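Side-chain contacts in amine Dehydrogenase (Pseudomonas putida, PDB 1JMX), which probably oxidises primary amines and passes the electrons on through heme c, with this chain forming its beta-propeller subunit: residues N21-V26 and R55-L60; V38-F43 and Y68-D73; V300-D303 and K308-L311. All coordinates share one frame; numbering follows the deposited sequence.

Contact 1 (N21-V26 and R55-L60)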
# COMPACT_ATOMS: atom_id res chain seq x y z
N ASN B 21 -14.30 -20.20 10.75
CA ASN B 21 -14.29 -21.26 9.75
C ASN B 21 -15.64 -21.95 9.77
O ASN B 21 -15.72 -23.16 9.85
CB ASN B 21 -13.16 -22.26 9.96
CG ASN B 21 -12.70 -22.87 8.65
OD1 ASN B 21 -13.03 -22.38 7.58
ND2 ASN B 21 -11.91 -23.94 8.73
N ASN B 22 -16.70 -21.16 9.69
CA ASN B 22 -18.06 -21.70 9.72
C ASN B 22 -18.74 -21.65 8.37
O ASN B 22 -18.43 -20.82 7.52
CB ASN B 22 -18.97 -20.90 10.68
CG ASN B 22 -18.32 -20.56 11.99
OD1 ASN B 22 -17.63 -21.38 12.60
ND2 ASN B 22 -18.56 -19.33 12.46
N LEU B 23 -19.72 -22.53 8.22
CA LEU B 23 -20.56 -22.58 7.04
C LEU B 23 -21.92 -22.58 7.71
O LEU B 23 -22.22 -23.45 8.53
CB LEU B 23 -20.35 -23.87 6.24
CG LEU B 23 -21.17 -24.02 4.95
CD1 LEU B 23 -20.50 -25.03 4.04
CD2 LEU B 23 -22.61 -24.44 5.25
N HIS B 24 -22.71 -21.55 7.44
CA HIS B 24 -24.03 -21.43 8.03
C HIS B 24 -25.11 -21.68 7.02
O HIS B 24 -24.98 -21.33 5.85
CB HIS B 24 -24.21 -20.04 8.63
CG HIS B 24 -23.17 -19.68 9.63
ND1 HIS B 24 -22.17 -18.77 9.38
CD2 HIS B 24 -22.97 -20.12 10.90
CE1 HIS B 24 -21.39 -18.67 10.44
NE2 HIS B 24 -21.86 -19.48 11.38
N VAL B 25 -26.19 -22.30 7.48
CA VAL B 25 -27.33 -22.56 6.63
C VAL B 25 -28.41 -21.59 7.10
O VAL B 25 -28.75 -21.55 8.28
CB VAL B 25 -27.84 -24.02 6.76
CG1 VAL B 25 -29.01 -24.24 5.82
CG2 VAL B 25 -26.72 -24.99 6.44
N VAL B 26 -28.87 -20.76 6.18
CA VAL B 26 -29.89 -19.78 6.48
C VAL B 26 -31.22 -20.25 5.92
O VAL B 26 -31.32 -20.62 4.75
CB VAL B 26 -29.54 -18.38 5.89
CG1 VAL B 26 -30.72 -17.42 6.01
CG2 VAL B 26 -28.32 -17.80 6.61
N ARG B 55 -27.38 -30.96 -1.53
CA ARG B 55 -27.04 -31.45 -0.22
C ARG B 55 -25.56 -31.29 0.14
O ARG B 55 -25.22 -31.14 1.31
CB ARG B 55 -27.44 -32.93 -0.14
CG ARG B 55 -27.10 -33.62 1.13
CD ARG B 55 -27.48 -35.08 1.09
NE ARG B 55 -27.06 -35.71 2.34
CZ ARG B 55 -27.83 -36.49 3.11
NH1 ARG B 55 -29.09 -36.75 2.75
NH2 ARG B 55 -27.37 -36.92 4.28
N THR B 56 -24.69 -31.28 -0.87
CA THR B 56 -23.26 -31.16 -0.64
C THR B 56 -22.70 -29.82 -1.12
O THR B 56 -22.85 -29.46 -2.28
CB THR B 56 -22.46 -32.28 -1.36
OG1 THR B 56 -23.01 -33.57 -1.03
CG2 THR B 56 -20.99 -32.24 -0.94
N ALA B 57 -22.05 -29.11 -0.21
CA ALA B 57 -21.43 -27.83 -0.53
C ALA B 57 -19.93 -28.06 -0.74
O ALA B 57 -19.29 -28.73 0.06
CB ALA B 57 -21.65 -26.83 0.60
N TYR B 58 -19.40 -27.56 -1.84
CA TYR B 58 -17.97 -27.67 -2.10
C TYR B 58 -17.36 -26.30 -1.84
O TYR B 58 -17.83 -25.30 -2.38
CB TYR B 58 -17.69 -28.18 -3.52
CG TYR B 58 -18.00 -29.66 -3.67
CD1 TYR B 58 -19.26 -30.09 -4.07
CD2 TYR B 58 -17.03 -30.62 -3.37
CE1 TYR B 58 -19.55 -31.44 -4.18
CE2 TYR B 58 -17.32 -31.97 -3.47
CZ TYR B 58 -18.58 -32.38 -3.88
OH TYR B 58 -18.87 -33.72 -3.99
N VAL B 59 -16.33 -26.27 -0.99
CA VAL B 59 -15.68 -25.03 -0.56
C VAL B 59 -14.17 -24.93 -0.79
O VAL B 59 -13.41 -25.82 -0.40
CB VAL B 59 -15.94 -24.80 0.97
CG1 VAL B 59 -15.50 -23.41 1.39
CG2 VAL B 59 -17.40 -25.03 1.30
N LEU B 60 -13.74 -23.83 -1.41
CA LEU B 60 -12.32 -23.55 -1.64
C LEU B 60 -11.93 -22.89 -0.33
O LEU B 60 -12.41 -21.80 -0.01
CB LEU B 60 -12.14 -22.56 -2.79
CG LEU B 60 -10.88 -22.58 -3.66
CD1 LEU B 60 -10.57 -21.16 -4.10
CD2 LEU B 60 -9.69 -23.20 -2.96
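L23 extends its CG away from its own backbone N (chi1 -179°), and this carries CD1 across to A57 and V59. V59 turns CG2 to the side of its backbone N, opposite its carbonyl carbon, so this methyl is the branch that meets the leucine. The touching is done by one methyl of L23 alone. L23 CD1 lies 4.0 Å from A57 CB and 4.1 Å from V59 CG2. A57 and V59 are two positions apart on strand 56-60, so their side chains leave the same face of that strand. Y58, between them, sets off away from L23. The side chains of L23 and V59 meet at a slant, and all three residues are buried.

No hydrogen bond joins the two strands. The CA atoms of L23 and A57, the nearest pair, are 9.3 Å apart, a spacing that suits side chains packed between sheets and not neighbours in one sheet. Strand 22-27 belongs to the propeller blade that combines the N-terminal strands with the C-terminal strand 345-348. Strand 56-61 belongs to the next blade in the chain, so the contact is blade-to-blade packing.

Other apolar residues extend the interface. I15, on the strand beside L23, touches both L23 and A57. M50 packs on A57 and A48 on V59, both from strand 47-50. At the start of the second segment, R55 forms salt bridges with D71 and D73, and T56 OG1 is hydrogen-bonded to D53.

Contact 2 (V38-F43 and Y68-D73)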
# COMPACT_ATOMS: atom_id res chain seq x y z
N VAL B 38 -18.93 -26.35 11.50
CA VAL B 38 -17.56 -25.89 11.63
C VAL B 38 -16.79 -26.61 10.52
O VAL B 38 -16.98 -27.81 10.29
CB VAL B 38 -16.97 -26.23 13.01
CG1 VAL B 38 -15.52 -25.78 13.09
CG2 VAL B 38 -17.78 -25.55 14.10
N MET B 39 -16.00 -25.85 9.78
CA MET B 39 -15.22 -26.39 8.69
C MET B 39 -13.80 -26.77 9.09
O MET B 39 -13.23 -26.22 10.02
CB MET B 39 -15.24 -25.44 7.50
CG MET B 39 -16.60 -25.35 6.86
SD MET B 39 -16.54 -24.54 5.28
CE MET B 39 -16.05 -22.88 5.79
N PRO B 40 -13.24 -27.77 8.40
CA PRO B 40 -11.89 -28.25 8.67
C PRO B 40 -10.80 -27.29 8.22
O PRO B 40 -10.98 -26.50 7.29
CB PRO B 40 -11.84 -29.56 7.90
CG PRO B 40 -12.69 -29.26 6.70
CD PRO B 40 -13.86 -28.55 7.30
N ASP B 41 -9.66 -27.39 8.89
CA ASP B 41 -8.50 -26.57 8.60
C ASP B 41 -8.70 -25.07 8.81
O ASP B 41 -9.27 -24.66 9.83
CB ASP B 41 -7.94 -26.93 7.22
CG ASP B 41 -7.53 -28.40 7.13
OD1 ASP B 41 -7.15 -28.98 8.17
OD2 ASP B 41 -7.59 -28.97 6.02
N LYS B 42 -8.24 -24.24 7.87
CA LYS B 42 -8.37 -22.79 8.01
C LYS B 42 -9.25 -22.17 6.92
O LYS B 42 -9.43 -22.75 5.86
CB LYS B 42 -6.98 -22.16 8.02
CG LYS B 42 -6.08 -22.65 9.16
CD LYS B 42 -6.57 -22.12 10.50
CE LYS B 42 -5.90 -22.80 11.70
NZ LYS B 42 -4.44 -22.48 11.85
N PHE B 43 -9.79 -20.99 7.22
CA PHE B 43 -10.66 -20.24 6.31
C PHE B 43 -9.87 -19.44 5.28
O PHE B 43 -8.76 -18.99 5.55
CB PHE B 43 -11.55 -19.29 7.12
CG PHE B 43 -12.59 -18.55 6.31
CD1 PHE B 43 -13.86 -19.10 6.12
CD2 PHE B 43 -12.31 -17.30 5.76
CE1 PHE B 43 -14.83 -18.42 5.41
CE2 PHE B 43 -13.28 -16.61 5.05
CZ PHE B 43 -14.55 -17.17 4.87
N TYR B 68 -12.99 -28.70 -0.12
CA TYR B 68 -13.69 -29.61 0.78
C TYR B 68 -15.15 -29.79 0.41
O TYR B 68 -15.79 -28.89 -0.13
CB TYR B 68 -13.63 -29.10 2.22
CG TYR B 68 -12.25 -28.71 2.69
CD1 TYR B 68 -11.68 -27.49 2.32
CD2 TYR B 68 -11.49 -29.56 3.49
CE1 TYR B 68 -10.40 -27.13 2.72
CE2 TYR B 68 -10.21 -29.21 3.90
CZ TYR B 68 -9.67 -27.99 3.51
OH TYR B 68 -8.40 -27.64 3.90
N GLY B 69 -15.68 -30.98 0.67
CA GLY B 69 -17.07 -31.25 0.40
C GLY B 69 -17.68 -31.47 1.76
O GLY B 69 -17.18 -32.28 2.54
N ILE B 70 -18.71 -30.70 2.08
CA ILE B 70 -19.38 -30.83 3.37
C ILE B 70 -20.85 -31.18 3.15
O ILE B 70 -21.53 -30.53 2.36
CB ILE B 70 -19.31 -29.50 4.19
CG1 ILE B 70 -17.86 -29.06 4.43
CG2 ILE B 70 -20.02 -29.66 5.54
CD1 ILE B 70 -17.16 -29.83 5.53
N ASP B 71 -21.32 -32.22 3.81
CA ASP B 71 -22.72 -32.62 3.71
C ASP B 71 -23.48 -31.75 4.71
O ASP B 71 -23.32 -31.88 5.91
CB ASP B 71 -22.89 -34.10 4.07
CG ASP B 71 -24.34 -34.49 4.34
OD1 ASP B 71 -24.55 -35.44 5.11
OD2 ASP B 71 -25.27 -33.85 3.82
N LEU B 72 -24.32 -30.85 4.19
CA LEU B 72 -25.11 -29.94 5.02
C LEU B 72 -26.06 -30.58 6.04
O LEU B 72 -26.30 -30.00 7.11
CB LEU B 72 -25.88 -28.96 4.13
CG LEU B 72 -25.22 -27.64 3.75
CD1 LEU B 72 -23.73 -27.79 3.52
CD2 LEU B 72 -25.91 -27.07 2.53
N ASP B 73 -26.61 -31.74 5.72
CA ASP B 73 -27.53 -32.43 6.62
C ASP B 73 -26.88 -32.92 7.90
O ASP B 73 -27.55 -33.07 8.93
CB ASP B 73 -28.20 -33.63 5.94
CG ASP B 73 -29.32 -33.24 5.00
OD1 ASP B 73 -29.73 -32.06 4.97
OD2 ASP B 73 -29.81 -34.13 4.28
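P40 and Y68 come closest in backbone terms, with CA atoms 8.2 Å apart, where the irregular chain 38-43 passes strand 68-71 without pairing to it. D41 has a positive phi of 63°, a bend that follows directly after the proline.

Two neighbouring loop residues take hold of the same tyrosine. P40 packs on the Y68 ring, and P40 CG comes within 3.4 Å of Y68 CD2, a close fit, obliquely to the ring plane. The two side chains run past each other in opposite directions. P40 CD also meets I70 CD1 tip to tip at 4.0 Å. D41 grips the far end of the tyrosine. Y68 OH donates a hydrogen bond to D41 OD2 over 2.6 Å. The acceptor uses its anti lone pair, the one facing away from OD1, and the carboxylate plane stands 67° from the ring plane. A phenylalanine in place of Y68 would probably leave the D41 carboxylate without this donor and freer to turn.

The contact ties the loop between the first two propeller blades to strand 66-71 of the second. Within that blade N77 touches P40, Y68 and I70, and H80 stacks on the Y68 ring. At the end of the strand, D71 OD2 accepts from D73 N over 3.1 Å in an Asx turn.

The short bond has the phenol as donor, which fits a neutral tyrosine and a probably ionised D41 at the solvent-exposed side of an otherwise apolar contact.

Contact 3 (V300-D303 and K308-L311)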
# COMPACT_ATOMS: atom_id res chain seq x y z
N VAL B 300 -24.35 -9.62 -3.81
CA VAL B 300 -25.81 -9.69 -3.85
C VAL B 300 -26.24 -11.15 -4.01
O VAL B 300 -25.48 -11.97 -4.53
CB VAL B 300 -26.46 -8.88 -5.02
CG1 VAL B 300 -26.37 -7.39 -4.76
CG2 VAL B 300 -25.82 -9.23 -6.35
N ALA B 301 -27.44 -11.45 -3.53
CA ALA B 301 -28.02 -12.78 -3.65
C ALA B 301 -29.54 -12.62 -3.69
O ALA B 301 -30.11 -11.89 -2.89
CB ALA B 301 -27.61 -13.67 -2.47
N PHE B 302 -30.17 -13.23 -4.68
CA PHE B 302 -31.62 -13.19 -4.84
C PHE B 302 -32.20 -14.56 -4.46
O PHE B 302 -31.58 -15.59 -4.73
CB PHE B 302 -31.98 -12.96 -6.32
CG PHE B 302 -32.23 -11.52 -6.68
CD1 PHE B 302 -31.37 -10.85 -7.54
CD2 PHE B 302 -33.37 -10.86 -6.21
CE1 PHE B 302 -31.64 -9.55 -7.94
CE2 PHE B 302 -33.64 -9.56 -6.60
CZ PHE B 302 -32.78 -8.90 -7.47
N ASP B 303 -33.36 -14.57 -3.82
CA ASP B 303 -33.97 -15.86 -3.52
C ASP B 303 -34.61 -16.33 -4.85
O ASP B 303 -34.57 -15.61 -5.85
CB ASP B 303 -34.95 -15.80 -2.33
CG ASP B 303 -36.18 -14.94 -2.58
OD1 ASP B 303 -37.02 -14.88 -1.66
OD2 ASP B 303 -36.34 -14.33 -3.65
N LYS B 308 -36.81 -11.30 -2.29
CA LYS B 308 -35.82 -10.81 -1.35
C LYS B 308 -34.48 -10.65 -2.03
O LYS B 308 -34.18 -11.35 -2.99
CB LYS B 308 -35.62 -11.77 -0.19
CG LYS B 308 -36.79 -11.90 0.73
CD LYS B 308 -36.43 -12.90 1.79
CE LYS B 308 -37.60 -13.22 2.65
NZ LYS B 308 -37.28 -14.40 3.46
N LEU B 309 -33.69 -9.73 -1.50
CA LEU B 309 -32.36 -9.44 -2.00
C LEU B 309 -31.48 -9.42 -0.77
O LEU B 309 -31.67 -8.61 0.13
CB LEU B 309 -32.33 -8.05 -2.66
CG LEU B 309 -31.36 -7.74 -3.80
CD1 LEU B 309 -31.33 -6.23 -4.02
CD2 LEU B 309 -29.97 -8.24 -3.50
N TYR B 310 -30.57 -10.38 -0.70
CA TYR B 310 -29.65 -10.47 0.42
C TYR B 310 -28.34 -9.81 0.04
O TYR B 310 -27.92 -9.86 -1.11
CB TYR B 310 -29.39 -11.93 0.79
CG TYR B 310 -30.61 -12.67 1.31
CD1 TYR B 310 -31.47 -13.34 0.42
CD2 TYR B 310 -30.91 -12.71 2.67
CE1 TYR B 310 -32.58 -14.02 0.88
CE2 TYR B 310 -32.02 -13.39 3.14
CZ TYR B 310 -32.86 -14.04 2.24
OH TYR B 310 -33.96 -14.72 2.69
N LEU B 311 -27.71 -9.16 1.02
CA LEU B 311 -26.42 -8.52 0.82
C LEU B 311 -25.45 -9.17 1.80
O LEU B 311 -25.67 -9.14 3.00
CB LEU B 311 -26.51 -7.01 1.07
CG LEU B 311 -27.47 -6.19 0.20
CD1 LEU B 311 -27.21 -4.71 0.46
CD2 LEU B 311 -27.29 -6.50 -1.28
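F302 and L309 form the apolar centre. L309 CG sits over one face of the F302 ring, off toward its rim, in a CH-pi contact 4.3 Å from the ring centroid. L309 holds CG anti to its backbone N (chi1 -151°), and its other reach is diagonal: L309 CD2 meets V300 CB at 3.9 Å. On the same face V300 CG1 touches L311 CD2 at 3.7 Å. The opposite face carries A301 and Y310, whose CB atoms are 4.1 Å apart.

The backbones hold these pairs in register. Y310 N gives a nearly straight bond to A301 O at 2.7 Å, and A301 N returns one to Y310 O at 2.9 Å.

The grip slackens at the turn. D303 N to K308 O and K308 N to D303 OD2 are both weak bonds. D303 OD2 has its stronger partners in the turn itself, the backbone N atoms of G306 and D307. K308 runs out extended past the D303 carboxylate. Its NZ forms a salt bridge with D31 OD2, and the other oxygen of that carboxylate, OD1, is hydrogen-bonded to Y310 OH. A301 and Y310 both pack on M14, so this face meets the N-terminal blade.

This is an antiparallel beta hairpin, the first two strands of a four-stranded blade in a beta-propeller.

Overall arrangement
From the N terminus, contact 1 opens at 21-26 on strand 22-27. Contact 2 opens next, at 38-43, in the loop after strand 32-38. Contact 1 then closes at 55-60, with 28 residues between its segments, and contact 2 closes at 68-73, with 24 between. The two therefore cross, and both tie the first blade or its exit loop to the second blade. They also touch: N21 O lies 2.7 Å from M39 N, probably a hydrogen bond. Contact 3 follows in series and closes a turn of four residues within a later blade. Its centre is about 17 Å from that of contact 1 and about 23 Å from that of contact 2.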